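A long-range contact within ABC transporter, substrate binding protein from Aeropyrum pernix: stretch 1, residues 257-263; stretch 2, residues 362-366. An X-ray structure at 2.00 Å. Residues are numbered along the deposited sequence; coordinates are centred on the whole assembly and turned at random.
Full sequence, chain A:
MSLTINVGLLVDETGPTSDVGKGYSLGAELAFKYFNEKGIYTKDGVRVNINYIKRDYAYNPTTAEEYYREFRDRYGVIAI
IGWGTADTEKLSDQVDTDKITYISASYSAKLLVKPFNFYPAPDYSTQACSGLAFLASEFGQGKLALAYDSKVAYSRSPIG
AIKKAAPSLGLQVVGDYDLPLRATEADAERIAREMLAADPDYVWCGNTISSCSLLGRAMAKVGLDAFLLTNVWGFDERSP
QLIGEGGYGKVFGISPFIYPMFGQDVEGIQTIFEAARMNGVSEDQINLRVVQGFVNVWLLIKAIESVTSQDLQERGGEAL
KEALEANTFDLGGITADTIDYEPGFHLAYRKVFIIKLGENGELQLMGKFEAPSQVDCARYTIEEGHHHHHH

Stretch 1 (257-263) FIYPMFG
Stretch 2 362-366: ELQLM

No hydrogen bond joins these two stretches, although one of them is a strand and the pair come together across at least 101 residues of sequence; the contact rests on side-chain packing, with a phenylalanine ring set against the strand's backbone. It illustrates a general principle: a strand can be covered by a short turn without sharing its hydrogen bonds; here the turn presents apolar groups to the alternate strand side chains that face it.

The turn makes its own hydrogen bonds. Phe257, Ile258 and Tyr259 are extended, with phi/psi of -121/138, -65/138 and -74/147; Pro260 (-51/-40), Met261 (-63/-21) and Phe262 (-105/9) then form a 3-10 segment, and Gly263 follows at -126/24. Phe262 N donates to Tyr259 O at 3.0 Å, and Gly263 N to Pro260 O, also at 3.0 Å. An ideal CB on Gly263 would lie 3.2 Å from Tyr259 O.

In the second stretch, Leu363 to Leu365 are extended at -75/138, -130/133 and -81/123, and Met366, still within the strand, has phi/psi of -81/-32. The alternation of the strand directs Leu363 and Leu365 toward the turn and Gln364 away. In register, Met261 CA lies 9.1 Å from Leu363 CA, and Phe262 CA 7.5 Å from Leu365 CA, spacings that leave room for side chains between the backbones.

Phe262, chi1 -53° (m) and chi2 -53°, touches Leu363, Gln364 and Leu365. Leu365 CB sits over one face of its ring, 3.9 Å from the centroid and only 5° off the normal, a well-centred CH-pi interaction. The ring's tip reaches the strand's backbone: Phe262 CZ is 3.6 Å from Leu363 O, which lies at the ring edge, and 3.7 Å from Leu365 N. Phe262 CZ also approaches Leu363 CB at 4.1 Å, so a single ring spans both inward-facing leucines.

Leu363 (m, t) is held by further neighbours. Its CD1 meets the edge of the Tyr259 ring, 3.7 Å from Tyr259 CE2; Tyr259 has chi1 -73° (m) and chi2 24°. Selenomethionine Met261, in the p, t, p rotamer, brings its SE to 4.1 Å from Leu363 CB.

Leu365 (t, p) extends the packing to Ile258. The CA-to-CB bond of Ile258 points sideways, but its t, p rotamer carries the end of the chain nearer, leaving Ile258 CD1 3.9 Å from Leu365 CD2. Altogether 277 Å² is buried, counting both sides, with Phe262 and Leu363 each covered over 73 Å² and Leu365 over 65 Å².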

# COMPACT_ATOMS: atom_id res chain seq x y z
N PHE A 257 -1.44 -0.63 -8.25
CA PHE A 257 -1.33 -1.98 -8.81
C PHE A 257 -2.63 -2.34 -9.51
O PHE A 257 -3.72 -2.06 -9.00
CB PHE A 257 -1.08 -3.01 -7.69
CG PHE A 257 -0.14 -2.51 -6.62
CD1 PHE A 257 1.24 -2.61 -6.78
CD2 PHE A 257 -0.64 -1.95 -5.44
CE1 PHE A 257 2.11 -2.15 -5.81
CE2 PHE A 257 0.23 -1.49 -4.46
CZ PHE A 257 1.60 -1.58 -4.64
N ILE A 258 -2.50 -2.97 -10.68
CA ILE A 258 -3.66 -3.46 -11.43
C ILE A 258 -4.37 -4.57 -10.64
O ILE A 258 -3.72 -5.41 -10.01
CB ILE A 258 -3.24 -3.93 -12.86
CG1 ILE A 258 -4.44 -3.95 -13.82
CG2 ILE A 258 -2.52 -5.29 -12.84
CD1 ILE A 258 -5.08 -2.58 -14.07
N TYR A 259 -5.70 -4.54 -10.63
CA TYR A 259 -6.49 -5.60 -10.00
C TYR A 259 -6.43 -6.83 -10.89
O TYR A 259 -6.37 -6.68 -12.12
CB TYR A 259 -7.96 -5.21 -9.88
CG TYR A 259 -8.34 -4.17 -8.85
CD1 TYR A 259 -7.42 -3.23 -8.38
CD2 TYR A 259 -9.65 -4.09 -8.38
CE1 TYR A 259 -7.80 -2.25 -7.45
CE2 TYR A 259 -10.04 -3.14 -7.46
CZ TYR A 259 -9.11 -2.22 -7.00
OH TYR A 259 -9.51 -1.28 -6.10
N PRO A 260 -6.46 -8.04 -10.30
CA PRO A 260 -6.54 -9.25 -11.14
C PRO A 260 -7.67 -9.20 -12.20
O PRO A 260 -7.45 -9.62 -13.33
CB PRO A 260 -6.77 -10.38 -10.13
CG PRO A 260 -6.12 -9.88 -8.88
CD PRO A 260 -6.39 -8.38 -8.86
N MSE A 261 -8.84 -8.68 -11.83
CA MSE A 261 -9.99 -8.58 -12.76
C MSE A 261 -9.77 -7.68 -13.99
O MSE A 261 -10.50 -7.80 -14.98
CB MSE A 261 -11.26 -8.13 -12.01
CG MSE A 261 -11.13 -6.77 -11.33
SE MSE A 261 -12.80 -6.11 -10.58
CE MSE A 261 -13.39 -7.65 -9.54
N PHE A 262 -8.80 -6.77 -13.91
CA PHE A 262 -8.44 -5.94 -15.07
C PHE A 262 -7.11 -6.39 -15.70
O PHE A 262 -6.56 -5.73 -16.58
CB PHE A 262 -8.33 -4.45 -14.69
CG PHE A 262 -9.56 -3.89 -13.99
CD1 PHE A 262 -10.82 -4.03 -14.56
CD2 PHE A 262 -9.43 -3.22 -12.78
CE1 PHE A 262 -11.95 -3.52 -13.92
CE2 PHE A 262 -10.56 -2.70 -12.13
CZ PHE A 262 -11.82 -2.85 -12.70
N GLY A 263 -6.60 -7.53 -15.24
CA GLY A 263 -5.25 -7.95 -15.59
C GLY A 263 -5.12 -9.33 -16.19
O GLY A 263 -4.05 -9.93 -16.11
N GLU A 362 -20.64 -2.54 -10.52
CA GLU A 362 -19.45 -3.28 -10.91
C GLU A 362 -18.27 -2.32 -10.96
O GLU A 362 -18.45 -1.14 -11.25
CB GLU A 362 -19.69 -4.00 -12.25
CG GLU A 362 -20.77 -5.10 -12.13
CD GLU A 362 -21.14 -5.77 -13.45
OE1 GLU A 362 -20.33 -5.76 -14.41
OE2 GLU A 362 -22.26 -6.34 -13.52
N LEU A 363 -17.08 -2.82 -10.63
CA LEU A 363 -15.89 -1.97 -10.64
C LEU A 363 -15.41 -1.69 -12.06
O LEU A 363 -15.39 -2.59 -12.91
CB LEU A 363 -14.77 -2.58 -9.80
CG LEU A 363 -15.02 -2.75 -8.29
CD1 LEU A 363 -13.75 -3.21 -7.59
CD2 LEU A 363 -15.53 -1.47 -7.65
N GLN A 364 -15.02 -0.44 -12.29
CA GLN A 364 -14.61 0.01 -13.61
C GLN A 364 -13.28 0.72 -13.52
O GLN A 364 -13.08 1.56 -12.65
CB GLN A 364 -15.68 0.94 -14.20
CG GLN A 364 -17.06 0.28 -14.28
CD GLN A 364 -18.20 1.24 -14.55
OE1 GLN A 364 -18.02 2.47 -14.60
NE2 GLN A 364 -19.40 0.69 -14.73
N LEU A 365 -12.36 0.37 -14.41
CA LEU A 365 -11.05 1.02 -14.42
C LEU A 365 -11.13 2.36 -15.15
O LEU A 365 -11.54 2.42 -16.31
CB LEU A 365 -10.00 0.10 -15.07
CG LEU A 365 -8.54 0.57 -15.12
CD1 LEU A 365 -7.95 0.73 -13.72
CD2 LEU A 365 -7.70 -0.39 -15.96
N MSE A 366 -10.74 3.44 -14.45
CA MSE A 366 -10.69 4.78 -15.04
C MSE A 366 -9.43 5.02 -15.87
O MSE A 366 -9.48 5.78 -16.85
CB MSE A 366 -10.81 5.88 -13.97
CG MSE A 366 -12.11 5.87 -13.18
SE MSE A 366 -13.71 6.16 -14.28
CE MSE A 366 -14.14 4.33 -14.78